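Local atomic coordinates of endoglucanase A (Clostridium longisporum, PDB entry 6Q1I), a protein that hydrolyses internal beta-1,4-glucosidic linkages in cellulose derivatives, lichenan and barley beta-glucan and also cleaves xylan, working through a family 5 glycoside hydrolase barrel domain. Residues W51-T56 with L333-L338; K63-G68 with D106-I111; T71-T76 with S232-S237; G283-I288 with E301-A306; G331-N334 with N339-F342. One frame throughout, in Å; residues are numbered along the deposited sequence.

This chain is the family 5 catalytic domain of a longer protein, an eight-stranded (beta/alpha)8 barrel. Interaction 3 sits inside the barrel and interaction 4 packs its seventh strand against a helix; their centres are about 11 Å apart. Arg73 NH1 joins them by a hydrogen bond of 2.9 Å to Gln284 OE1, a changed residue at the position assigned by similarity to the nucleophile. Interaction 2 meets interaction 3 through neighbouring strands, with Ile72 N 2.8 Å from Tyr109 O. Interactions 1 and 5 share Leu333 and Asn334 in the loop after the last strand, and Lys63 of interaction 2 packs against that loop. The side chain of Arg335 remains about 12 Å from that of Gln284.

Interaction 1 (W51-T56 with L333-L338); sequences WGNPVT and LNRSTL
Arg335 crosses Pro54 at about a right angle and brings its guanidinium up to Asn53, tying the loop after strand 314-318 to the loop between helices 44-48 and 58-67. At its root, Arg335 CB rests 3.9 Å from Pro54 CG, and Ser336 OG approaches the same ring carbon. From CG to NE the chain is extended (chi2 -174°), which carries the guanidinium inward; Met60 of helix 58-67 and Leu27 of strand 23-27 pack against the arginine. The Asn53 amide lies over one guanidinium face, the two planes 38° apart, with Asn53 ND2 3.7 Å from Arg335 NH1. Both nitrogens are donors that bond to other partners: ND2 to the carbonyls of Asn29 and Asn319, NH1 to Thr30 OG1. Arg335 NH2 is hydrogen-bonded to the carbonyl of Gly28. At the tip, Arg335 NH1 also donates to a water 2.9 Å away; this water in turn gives one proton to Pro54 O (2.7 Å) and one to Thr56 OG1 (2.9 Å). Upstream, Asn334 OD1 closes an Asx turn by accepting from Ser336 N at 3.0 Å, in the carbonyl plane, while Thr337 N comes from above that plane at 3.2 Å. Across the contact, then, a buried cation is linked to the facing loop by water rather than directly, and its charge would be expected to polarise that water toward the two oxygens it serves.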
# COMPACT_ATOMS: atom_id res chain seq x y z
N TRP A 51 0.28 -5.59 17.33
CA TRP A 51 -0.78 -6.42 16.76
C TRP A 51 -0.33 -7.87 16.60
O TRP A 51 -0.89 -8.62 15.78
CB TRP A 51 -1.30 -5.82 15.45
CG TRP A 51 -2.27 -4.68 15.66
CD1 TRP A 51 -2.76 -4.21 16.84
CD2 TRP A 51 -2.86 -3.87 14.64
NE1 TRP A 51 -3.61 -3.16 16.62
CE2 TRP A 51 -3.69 -2.93 15.28
CE3 TRP A 51 -2.75 -3.84 13.24
CZ2 TRP A 51 -4.43 -1.98 14.57
CZ3 TRP A 51 -3.48 -2.90 12.55
CH2 TRP A 51 -4.30 -1.98 13.21
N GLY A 52 0.65 -8.30 17.39
CA GLY A 52 0.98 -9.70 17.51
C GLY A 52 2.06 -10.20 16.57
O GLY A 52 2.37 -11.39 16.58
N ASN A 53 2.63 -9.33 15.76
CA ASN A 53 3.71 -9.81 14.90
C ASN A 53 5.06 -9.66 15.59
O ASN A 53 5.24 -8.78 16.44
CB ASN A 53 3.68 -9.06 13.57
CG ASN A 53 2.60 -9.61 12.66
OD1 ASN A 53 2.29 -10.80 12.73
ND2 ASN A 53 2.01 -8.77 11.84
N PRO A 54 6.01 -10.53 15.26
CA PRO A 54 7.34 -10.44 15.88
C PRO A 54 8.13 -9.29 15.28
O PRO A 54 7.83 -8.78 14.20
CB PRO A 54 7.97 -11.79 15.51
CG PRO A 54 7.35 -12.14 14.20
CD PRO A 54 5.93 -11.63 14.29
N VAL A 55 9.16 -8.86 16.00
CA VAL A 55 9.98 -7.76 15.52
C VAL A 55 10.63 -8.14 14.18
O VAL A 55 11.13 -9.26 14.00
CB VAL A 55 10.99 -7.32 16.59
CG1 VAL A 55 11.97 -8.40 16.88
CG2 VAL A 55 11.71 -6.03 16.18
N THR A 56 10.60 -7.21 13.23
CA THR A 56 11.06 -7.50 11.88
C THR A 56 12.58 -7.66 11.85
O THR A 56 13.31 -6.87 12.47
CB THR A 56 10.65 -6.35 10.94
OG1 THR A 56 9.25 -6.08 11.08
CG2 THR A 56 10.93 -6.70 9.49
N LEU A 333 3.96 -15.56 4.43
CA LEU A 333 5.23 -15.90 5.06
C LEU A 333 5.02 -16.02 6.56
O LEU A 333 4.59 -15.07 7.21
CB LEU A 333 6.28 -14.83 4.78
CG LEU A 333 7.62 -15.04 5.48
CD1 LEU A 333 8.33 -16.27 4.92
CD2 LEU A 333 8.50 -13.80 5.35
N ASN A 334 5.36 -17.17 7.13
CA ASN A 334 5.36 -17.33 8.58
C ASN A 334 6.63 -16.67 9.11
O ASN A 334 7.73 -17.17 8.90
CB ASN A 334 5.31 -18.81 8.94
CG ASN A 334 5.23 -19.04 10.43
OD1 ASN A 334 5.82 -18.30 11.22
ND2 ASN A 334 4.52 -20.08 10.83
N ARG A 335 6.47 -15.51 9.76
CA ARG A 335 7.64 -14.73 10.14
C ARG A 335 8.42 -15.36 11.29
O ARG A 335 9.57 -14.99 11.50
CB ARG A 335 7.23 -13.31 10.50
CG ARG A 335 6.68 -12.55 9.31
CD ARG A 335 6.42 -11.12 9.65
NE ARG A 335 5.42 -10.54 8.75
CZ ARG A 335 4.87 -9.35 8.96
NH1 ARG A 335 5.26 -8.63 10.00
NH2 ARG A 335 3.93 -8.89 8.16
N SER A 336 7.81 -16.28 12.04
CA SER A 336 8.53 -16.92 13.13
C SER A 336 9.39 -18.08 12.65
O SER A 336 10.45 -18.34 13.24
CB SER A 336 7.54 -17.37 14.21
OG SER A 336 6.96 -16.25 14.85
N THR A 337 8.96 -18.81 11.62
CA THR A 337 9.72 -19.95 11.12
C THR A 337 10.45 -19.67 9.82
O THR A 337 11.36 -20.44 9.46
CB THR A 337 8.78 -21.14 10.87
OG1 THR A 337 7.86 -20.80 9.83
CG2 THR A 337 8.03 -21.52 12.14
N LEU A 338 10.06 -18.62 9.10
CA LEU A 338 10.56 -18.32 7.76
C LEU A 338 10.19 -19.39 6.74
O LEU A 338 10.79 -19.47 5.67
CB LEU A 338 12.06 -18.02 7.74
CG LEU A 338 12.47 -16.83 8.62
CD1 LEU A 338 13.94 -16.51 8.46
CD2 LEU A 338 11.62 -15.61 8.32
O HOH W 1 7.75 -8.52 11.47

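Interaction 2 (K63-G68 with D106-I111); sequences KIKNAG and DDLYVI
Lys65 NZ reaches Asp107 through a single water, which accepts from the ammonium at 2.7 Å and donates to Asp107 OD2 at a short 2.5 Å. Directly, NZ and OD2 are 4.3 Å apart, opposite charges too far separated for a salt bridge. The contact belongs to the (beta/alpha)8 barrel: it sets helix 58-67 against the turn that takes helix 90-105 into strand 109-113. That turn is a Schellman motif with Asp107, at positive phi, as its C-prime residue, and helix 58-67 ends in the same way at Gly68. The lysine chain does most of the touching. It leaves the helix with CG anti to the backbone N (chi1 169°), bends once at chi2 (64°) and then runs straight, so that its methylenes lie along the carbonyl of Asp106. Lys65 CD and CE each come to 3.2 Å from Asp106 O, and NZ continues past that oxygen toward Asp107. The carboxylate of Asp106 slides by in the opposite direction, its OD2 approaching Lys65 CB, while OD1 forms a salt bridge with Lys58 about two turns back on the same helix as Lys65. The lysine therefore has an apolar flank as well as a polar end. Leu108 supplies the partner for that flank: CD1 packs on Ile72 of strand 71-74, and CD2 lies 3.7 Å from Lys65 CD.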
# COMPACT_ATOMS: atom_id res chain seq x y z
N LYS A 63 14.12 -13.31 2.78
CA LYS A 63 13.27 -14.39 2.29
C LYS A 63 12.34 -13.90 1.19
O LYS A 63 12.14 -14.58 0.18
CB LYS A 63 12.47 -14.96 3.46
CG LYS A 63 11.69 -16.21 3.14
CD LYS A 63 12.53 -17.46 3.25
CE LYS A 63 11.71 -18.67 2.85
NZ LYS A 63 12.39 -19.93 3.20
N ILE A 64 11.77 -12.71 1.37
CA ILE A 64 10.88 -12.12 0.36
C ILE A 64 11.65 -11.82 -0.92
O ILE A 64 11.21 -12.17 -2.03
CB ILE A 64 10.21 -10.86 0.95
CG1 ILE A 64 9.34 -11.24 2.15
CG2 ILE A 64 9.40 -10.11 -0.10
CD1 ILE A 64 8.27 -12.27 1.86
N LYS A 65 12.81 -11.16 -0.80
CA LYS A 65 13.62 -10.87 -1.98
C LYS A 65 14.03 -12.15 -2.71
O LYS A 65 13.94 -12.23 -3.94
CB LYS A 65 14.87 -10.09 -1.56
CG LYS A 65 15.93 -9.94 -2.64
CD LYS A 65 15.45 -9.13 -3.82
CE LYS A 65 16.52 -9.05 -4.90
NZ LYS A 65 16.13 -8.13 -6.00
N ASN A 66 14.49 -13.15 -1.96
CA ASN A 66 14.97 -14.37 -2.60
C ASN A 66 13.85 -15.19 -3.23
O ASN A 66 14.12 -16.02 -4.10
CB ASN A 66 15.76 -15.19 -1.60
CG ASN A 66 17.09 -14.55 -1.25
OD1 ASN A 66 17.66 -13.81 -2.04
ND2 ASN A 66 17.58 -14.82 -0.05
N ALA A 67 12.60 -14.97 -2.83
CA ALA A 67 11.49 -15.65 -3.48
C ALA A 67 11.18 -15.06 -4.85
O ALA A 67 10.54 -15.74 -5.66
CB ALA A 67 10.24 -15.57 -2.60
N GLY A 68 11.60 -13.83 -5.12
CA GLY A 68 11.39 -13.21 -6.42
C GLY A 68 10.51 -11.98 -6.41
O GLY A 68 10.26 -11.42 -7.48
N ASP A 106 18.65 -4.93 -0.02
CA ASP A 106 18.33 -6.13 -0.80
C ASP A 106 17.91 -5.82 -2.23
O ASP A 106 17.39 -6.71 -2.91
CB ASP A 106 17.25 -6.94 -0.09
CG ASP A 106 17.80 -7.80 1.03
OD1 ASP A 106 19.02 -7.73 1.31
OD2 ASP A 106 17.00 -8.54 1.63
N ASP A 107 18.12 -4.59 -2.69
CA ASP A 107 17.85 -4.21 -4.08
C ASP A 107 16.36 -4.23 -4.42
O ASP A 107 15.98 -4.43 -5.57
CB ASP A 107 18.64 -5.07 -5.07
CG ASP A 107 18.78 -4.42 -6.43
OD1 ASP A 107 18.78 -3.18 -6.48
OD2 ASP A 107 18.89 -5.15 -7.44
N LEU A 108 15.51 -3.99 -3.43
CA LEU A 108 14.07 -3.92 -3.63
C LEU A 108 13.64 -2.48 -3.87
O LEU A 108 14.26 -1.53 -3.37
CB LEU A 108 13.34 -4.45 -2.39
CG LEU A 108 13.56 -5.93 -2.09
CD1 LEU A 108 13.18 -6.26 -0.67
CD2 LEU A 108 12.75 -6.79 -3.06
N TYR A 109 12.56 -2.31 -4.64
CA TYR A 109 11.79 -1.07 -4.57
C TYR A 109 11.04 -1.07 -3.24
O TYR A 109 10.59 -2.12 -2.76
CB TYR A 109 10.79 -0.96 -5.74
CG TYR A 109 11.51 -0.86 -7.05
CD1 TYR A 109 11.83 -1.99 -7.78
CD2 TYR A 109 11.94 0.37 -7.53
CE1 TYR A 109 12.55 -1.91 -8.96
CE2 TYR A 109 12.65 0.46 -8.71
CZ TYR A 109 12.96 -0.68 -9.42
OH TYR A 109 13.68 -0.57 -10.59
N VAL A 110 10.94 0.10 -2.62
CA VAL A 110 10.28 0.25 -1.33
C VAL A 110 9.24 1.35 -1.47
O VAL A 110 9.55 2.45 -1.93
CB VAL A 110 11.29 0.61 -0.23
CG1 VAL A 110 10.57 0.93 1.06
CG2 VAL A 110 12.27 -0.53 -0.05
N ILE A 111 8.01 1.06 -1.04
CA ILE A 111 6.95 2.05 -0.93
C ILE A 111 6.79 2.36 0.55
O ILE A 111 6.42 1.48 1.33
CB ILE A 111 5.62 1.54 -1.51
CG1 ILE A 111 5.74 1.17 -2.99
CG2 ILE A 111 4.53 2.58 -1.27
CD1 ILE A 111 4.59 0.29 -3.48
O HOH W 2 18.08 -7.53 -7.76

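Interaction 3 (T71-T76 with S232-S237); sequences TIRIPT and SVHAYS
Arg73 and His234 meet side chain to side chain across the inside of the barrel, far from any backbone contact. By van der Waals contact, Arg73 NH2 lies at the edge of the imidazole and near its plane, 3.4 Å from His234 NE2 and 3.5 Å from His234 CE1. The guanidinium and ring planes stand 79° apart, and the angle at the NH2–NE2 pair is too poor for a hydrogen bond. An extended chain, its first torsion trans (chi1 -179°), brings the arginine this far in. The strong polar partners of both side chains lie outside the two segments or in interaction 4. Arg73 NH2 pairs with the carboxylate of Glu156 and bonds to Asn159; NH1 bonds to Asn26 and to Gln284, a changed residue at the position assigned by similarity to the nucleophile. His234 ND1 bonds to Gln160, likewise changed, at the position of the probable proton donor. The pair contacts both positions directly, consistent with a part in positioning them. In the fold, Arg73 rises from the second strand, 71-74, and His234 from the sixth, 229-234; Val315 and Trp317 of strand 314-318 also pack on the arginine.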
# COMPACT_ATOMS: atom_id res chain seq x y z
N THR A 71 9.38 -5.65 -5.01
CA THR A 71 8.96 -4.48 -4.25
C THR A 71 8.47 -4.91 -2.88
O THR A 71 7.78 -5.93 -2.76
CB THR A 71 7.80 -3.78 -4.99
OG1 THR A 71 8.26 -3.28 -6.25
CG2 THR A 71 7.24 -2.60 -4.21
N ILE A 72 8.80 -4.14 -1.85
CA ILE A 72 8.16 -4.26 -0.55
C ILE A 72 7.52 -2.92 -0.20
O ILE A 72 8.15 -1.86 -0.31
CB ILE A 72 9.14 -4.73 0.55
CG1 ILE A 72 9.49 -6.20 0.30
CG2 ILE A 72 8.53 -4.53 1.93
CD1 ILE A 72 10.37 -6.83 1.37
N ARG A 73 6.25 -2.97 0.19
CA ARG A 73 5.57 -1.82 0.77
C ARG A 73 5.67 -1.92 2.29
O ARG A 73 5.44 -2.99 2.86
CB ARG A 73 4.12 -1.76 0.31
CG ARG A 73 3.29 -0.59 0.82
CD ARG A 73 2.08 -0.42 -0.02
NE ARG A 73 1.06 0.57 0.36
CZ ARG A 73 -0.04 0.31 1.06
NH1 ARG A 73 -0.24 -0.88 1.63
NH2 ARG A 73 -0.96 1.26 1.21
N ILE A 74 6.11 -0.83 2.91
CA ILE A 74 6.27 -0.71 4.36
C ILE A 74 5.16 0.21 4.84
O ILE A 74 5.37 1.43 5.00
CB ILE A 74 7.66 -0.19 4.74
CG1 ILE A 74 8.75 -1.09 4.13
CG2 ILE A 74 7.81 -0.11 6.27
CD1 ILE A 74 10.16 -0.57 4.35
N PRO A 75 3.96 -0.30 5.08
CA PRO A 75 2.88 0.56 5.59
C PRO A 75 3.27 1.05 6.98
O PRO A 75 3.72 0.26 7.82
CB PRO A 75 1.66 -0.36 5.58
CG PRO A 75 2.24 -1.75 5.76
CD PRO A 75 3.54 -1.72 4.99
N THR A 76 3.14 2.35 7.20
CA THR A 76 3.64 2.97 8.43
C THR A 76 2.62 3.95 8.96
O THR A 76 2.17 4.85 8.22
CB THR A 76 4.98 3.68 8.16
OG1 THR A 76 5.92 2.74 7.63
CG2 THR A 76 5.55 4.25 9.44
N SER A 232 -2.52 5.26 -6.81
CA SER A 232 -2.59 4.09 -5.94
C SER A 232 -4.03 3.63 -5.81
O SER A 232 -4.90 4.40 -5.39
CB SER A 232 -2.05 4.44 -4.54
OG SER A 232 -2.28 3.38 -3.63
N VAL A 233 -4.29 2.35 -6.11
CA VAL A 233 -5.55 1.71 -5.78
C VAL A 233 -5.25 0.40 -5.06
O VAL A 233 -4.17 -0.19 -5.21
CB VAL A 233 -6.49 1.47 -6.99
CG1 VAL A 233 -6.88 2.78 -7.64
CG2 VAL A 233 -5.84 0.54 -8.01
N HIS A 234 -6.22 -0.05 -4.27
CA HIS A 234 -6.21 -1.36 -3.63
C HIS A 234 -7.36 -2.15 -4.23
O HIS A 234 -8.45 -1.61 -4.44
CB HIS A 234 -6.34 -1.22 -2.12
CG HIS A 234 -5.23 -0.44 -1.50
ND1 HIS A 234 -5.26 0.02 -0.21
CD2 HIS A 234 -4.06 -0.02 -2.02
CE1 HIS A 234 -4.16 0.70 0.04
NE2 HIS A 234 -3.41 0.69 -1.04
N ALA A 235 -7.10 -3.42 -4.54
CA ALA A 235 -8.09 -4.19 -5.31
C ALA A 235 -8.03 -5.65 -4.87
O ALA A 235 -7.39 -6.52 -5.48
CB ALA A 235 -7.85 -4.04 -6.82
N TYR A 236 -8.73 -5.93 -3.77
CA TYR A 236 -8.90 -7.29 -3.25
C TYR A 236 -10.03 -7.93 -4.05
O TYR A 236 -11.17 -8.06 -3.60
CB TYR A 236 -9.22 -7.23 -1.77
CG TYR A 236 -8.09 -6.75 -0.89
CD1 TYR A 236 -7.93 -5.40 -0.58
CD2 TYR A 236 -7.18 -7.65 -0.35
CE1 TYR A 236 -6.91 -4.98 0.25
CE2 TYR A 236 -6.17 -7.24 0.47
CZ TYR A 236 -6.02 -5.91 0.77
OH TYR A 236 -5.02 -5.52 1.61
N SER A 237 -9.68 -8.35 -5.26
CA SER A 237 -10.68 -8.72 -6.24
C SER A 237 -10.57 -10.18 -6.64
O SER A 237 -9.47 -10.74 -6.68
CB SER A 237 -10.52 -7.85 -7.49
OG SER A 237 -10.65 -6.49 -7.12

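Interaction 4 (G283-I288 with E301-A306); sequences GQFGSI and EYYVTA. Unlike the reference sequence in segment 283-288: Gln284 (reference Glu).
Phe285 and Tyr303 stack face to face, their ring centroids 4.2 Å apart and their planes tilted by 29°. The rings are slid against each other: Phe285 CD2 sits 3.4 Å above the middle of the tyrosine ring, and the two side chains run in opposite directions. Consequently the tyrosine hydroxyl ends beside the root of its partner, with OH 3.4 Å from Phe285 CB. The Phe285 ring takes its place with CG between the backbone N and the carbonyl carbon (chi1 81°), the crowded position. The Tyr303 oxygen is hydrogen-bonded to the backbone carbonyl of Ala235, which ties the far end of the ring to segment 232-237. Val304 crosses Phe285 at about a right angle and touches the ring obliquely, CG2 to CZ at 3.9 Å. Gln284, changed from the reference Glu at the position assigned by similarity to the nucleophile, has its CB pointing away from the helix. This stack joins strand and helix within the beta-alpha-beta unit 280-285, 293-309 and 314-318: Trp316 of the last strand meets Phe285 edge-to-face, Leu349 of helix 343-356 packs on Phe285 and Val304, and Leu262 of helix 256-275 packs on Tyr303.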
# COMPACT_ATOMS: atom_id res chain seq x y z
N GLY A 283 -1.41 -1.26 -4.76
CA GLY A 283 -0.56 -1.37 -3.59
C GLY A 283 -1.00 -2.39 -2.57
O GLY A 283 -0.22 -2.70 -1.66
N GLN A 284 -2.21 -2.92 -2.71
CA GLN A 284 -2.70 -4.03 -1.89
C GLN A 284 -3.63 -4.89 -2.73
O GLN A 284 -4.54 -4.36 -3.38
CB GLN A 284 -3.48 -3.56 -0.65
CG GLN A 284 -2.69 -2.71 0.33
CD GLN A 284 -3.45 -2.29 1.59
OE1 GLN A 284 -3.02 -1.39 2.30
NE2 GLN A 284 -4.54 -2.94 1.86
N PHE A 285 -3.42 -6.20 -2.68
CA PHE A 285 -4.37 -7.20 -3.15
C PHE A 285 -4.11 -8.48 -2.36
O PHE A 285 -3.17 -8.55 -1.56
CB PHE A 285 -4.32 -7.42 -4.67
CG PHE A 285 -3.21 -8.33 -5.14
CD1 PHE A 285 -1.88 -7.96 -5.01
CD2 PHE A 285 -3.50 -9.53 -5.77
CE1 PHE A 285 -0.86 -8.79 -5.47
CE2 PHE A 285 -2.48 -10.36 -6.22
CZ PHE A 285 -1.17 -9.98 -6.08
N GLY A 286 -4.92 -9.49 -2.60
CA GLY A 286 -4.75 -10.77 -1.93
C GLY A 286 -6.08 -11.45 -1.74
O GLY A 286 -7.13 -10.95 -2.16
N SER A 287 -6.02 -12.63 -1.12
CA SER A 287 -7.20 -13.39 -0.73
C SER A 287 -6.99 -13.98 0.65
O SER A 287 -5.85 -14.23 1.08
CB SER A 287 -7.49 -14.52 -1.72
OG SER A 287 -6.41 -15.43 -1.76
N ILE A 288 -8.10 -14.16 1.37
CA ILE A 288 -8.06 -14.74 2.71
C ILE A 288 -8.17 -16.27 2.67
O ILE A 288 -8.53 -16.85 1.65
CB ILE A 288 -9.13 -14.13 3.64
CG1 ILE A 288 -10.54 -14.50 3.19
CG2 ILE A 288 -8.96 -12.61 3.71
CD1 ILE A 288 -11.62 -14.06 4.16
N GLU A 301 -1.94 -16.33 -9.58
CA GLU A 301 -1.17 -16.35 -10.82
C GLU A 301 -1.84 -15.51 -11.89
O GLU A 301 -1.18 -14.72 -12.58
CB GLU A 301 -0.97 -17.78 -11.34
CG GLU A 301 -0.12 -17.76 -12.61
CD GLU A 301 0.06 -19.10 -13.28
OE1 GLU A 301 -0.36 -20.13 -12.71
OE2 GLU A 301 0.65 -19.12 -14.38
N TYR A 302 -3.15 -15.67 -12.06
CA TYR A 302 -3.83 -14.96 -13.13
C TYR A 302 -3.77 -13.45 -12.89
O TYR A 302 -3.51 -12.68 -13.82
CB TYR A 302 -5.28 -15.42 -13.25
CG TYR A 302 -5.90 -14.94 -14.53
CD1 TYR A 302 -5.83 -15.72 -15.68
CD2 TYR A 302 -6.50 -13.69 -14.63
CE1 TYR A 302 -6.37 -15.29 -16.86
CE2 TYR A 302 -7.05 -13.26 -15.82
CZ TYR A 302 -6.96 -14.06 -16.93
OH TYR A 302 -7.49 -13.67 -18.14
N TYR A 303 -3.99 -13.04 -11.65
CA TYR A 303 -3.96 -11.62 -11.30
C TYR A 303 -2.61 -11.00 -11.62
O TYR A 303 -2.54 -9.96 -12.28
CB TYR A 303 -4.30 -11.50 -9.81
CG TYR A 303 -4.68 -10.13 -9.28
CD1 TYR A 303 -3.84 -9.03 -9.41
CD2 TYR A 303 -5.86 -9.96 -8.57
CE1 TYR A 303 -4.18 -7.80 -8.89
CE2 TYR A 303 -6.20 -8.73 -8.02
CZ TYR A 303 -5.36 -7.65 -8.20
OH TYR A 303 -5.68 -6.42 -7.67
N VAL A 304 -1.52 -11.62 -11.16
CA VAL A 304 -0.20 -11.05 -11.41
C VAL A 304 0.11 -11.03 -12.90
O VAL A 304 0.65 -10.04 -13.42
CB VAL A 304 0.88 -11.79 -10.60
CG1 VAL A 304 2.25 -11.26 -10.97
CG2 VAL A 304 0.64 -11.63 -9.11
N THR A 305 -0.21 -12.11 -13.62
CA THR A 305 0.05 -12.13 -15.06
C THR A 305 -0.72 -11.02 -15.76
O THR A 305 -0.16 -10.28 -16.57
CB THR A 305 -0.35 -13.49 -15.66
OG1 THR A 305 0.39 -14.55 -15.04
CG2 THR A 305 -0.06 -13.52 -17.15
N ALA A 306 -2.01 -10.88 -15.45
CA ALA A 306 -2.84 -9.89 -16.11
C ALA A 306 -2.39 -8.48 -15.78
O ALA A 306 -2.36 -7.60 -16.65
CB ALA A 306 -4.30 -10.09 -15.69

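Interaction 5 (G331-N334 with N339-F342); sequences GLLN and NWYF
Tyr341 N donates to Leu332 O at 2.7 Å, and Asn334 N donates to Asn339 O at 2.8 Å. Between these bonds Leu333 and Trp340 form a single antiparallel bridge, a non-hydrogen-bonded pair with CA atoms 4.5 Å apart, so the loop after the barrel's last strand doubles back like a short hairpin before helix 343-356. Leu332 O has a further neighbour in Trp340 CA, a CA-H...O contact of 3.3 Å. Packing follows on both faces. On one, Leu333 CD1 lies 4.0 Å from the centroid of the six-membered indole ring, over its face, and CB abuts the rim at CZ3. Trp340 also takes a cation-pi contact from Lys346 and packs on Ala67 of helix 58-67. On the other, Asn334 lays its CB over the Tyr341 ring, 3.8 Å from the centroid, its amide turned 21° from the ring plane; Tyr341 OH reaches on to Asn320. Phe342, at the N-cap position of helix 343-356, closes the end: Gly331 O meets the edge of its ring, in plane, 3.8 Å from Phe342 CD2.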
# COMPACT_ATOMS: atom_id res chain seq x y z
N GLY A 331 -2.07 -13.97 5.41
CA GLY A 331 -0.67 -14.30 5.64
C GLY A 331 -0.13 -15.32 4.66
O GLY A 331 -0.77 -16.34 4.36
N LEU A 332 1.10 -15.08 4.19
CA LEU A 332 1.81 -16.01 3.33
C LEU A 332 3.14 -16.47 3.90
O LEU A 332 3.46 -17.66 3.83
CB LEU A 332 2.04 -15.41 1.93
CG LEU A 332 0.81 -15.25 1.05
CD1 LEU A 332 1.23 -14.71 -0.31
CD2 LEU A 332 0.03 -16.56 0.89
N LEU A 333 3.96 -15.56 4.43
CA LEU A 333 5.23 -15.90 5.06
C LEU A 333 5.02 -16.02 6.56
O LEU A 333 4.59 -15.07 7.21
CB LEU A 333 6.28 -14.83 4.78
CG LEU A 333 7.62 -15.04 5.48
CD1 LEU A 333 8.33 -16.27 4.92
CD2 LEU A 333 8.50 -13.80 5.35
N ASN A 334 5.36 -17.17 7.13
CA ASN A 334 5.36 -17.33 8.58
C ASN A 334 6.63 -16.67 9.11
O ASN A 334 7.73 -17.17 8.90
CB ASN A 334 5.31 -18.81 8.94
CG ASN A 334 5.23 -19.04 10.43
OD1 ASN A 334 5.82 -18.30 11.22
ND2 ASN A 334 4.52 -20.08 10.83
N ASN A 339 9.21 -20.24 7.06
CA ASN A 339 8.53 -21.08 6.09
C ASN A 339 7.27 -20.36 5.61
O ASN A 339 6.80 -19.41 6.24
CB ASN A 339 8.14 -22.42 6.71
CG ASN A 339 9.34 -23.27 7.10
OD1 ASN A 339 10.37 -23.25 6.44
ND2 ASN A 339 9.19 -24.02 8.19
N TRP A 340 6.70 -20.83 4.51
CA TRP A 340 5.48 -20.24 3.96
C TRP A 340 4.26 -20.94 4.54
O TRP A 340 4.24 -22.16 4.66
CB TRP A 340 5.46 -20.37 2.42
CG TRP A 340 6.67 -19.79 1.81
CD1 TRP A 340 7.79 -20.46 1.46
CD2 TRP A 340 6.90 -18.42 1.50
NE1 TRP A 340 8.72 -19.59 0.95
CE2 TRP A 340 8.20 -18.33 0.96
CE3 TRP A 340 6.14 -17.25 1.62
CZ2 TRP A 340 8.75 -17.13 0.55
CZ3 TRP A 340 6.69 -16.05 1.20
CH2 TRP A 340 7.99 -16.01 0.68
N TYR A 341 3.25 -20.15 4.90
CA TYR A 341 1.96 -20.73 5.26
C TYR A 341 1.36 -21.46 4.07
O TYR A 341 0.73 -22.51 4.22
CB TYR A 341 0.99 -19.63 5.70
CG TYR A 341 1.32 -18.92 6.99
CD1 TYR A 341 1.25 -19.58 8.21
CD2 TYR A 341 1.66 -17.58 6.99
CE1 TYR A 341 1.53 -18.92 9.39
CE2 TYR A 341 1.94 -16.90 8.16
CZ TYR A 341 1.88 -17.58 9.36
OH TYR A 341 2.15 -16.91 10.54
N PHE A 342 1.52 -20.90 2.86
CA PHE A 342 0.96 -21.43 1.61
C PHE A 342 2.01 -21.26 0.50
O PHE A 342 1.98 -20.30 -0.28
CB PHE A 342 -0.36 -20.74 1.25
CG PHE A 342 -1.41 -20.90 2.30
CD1 PHE A 342 -2.12 -22.09 2.40
CD2 PHE A 342 -1.69 -19.89 3.21
CE1 PHE A 342 -3.07 -22.27 3.38
CE2 PHE A 342 -2.64 -20.07 4.20
CZ PHE A 342 -3.33 -21.26 4.27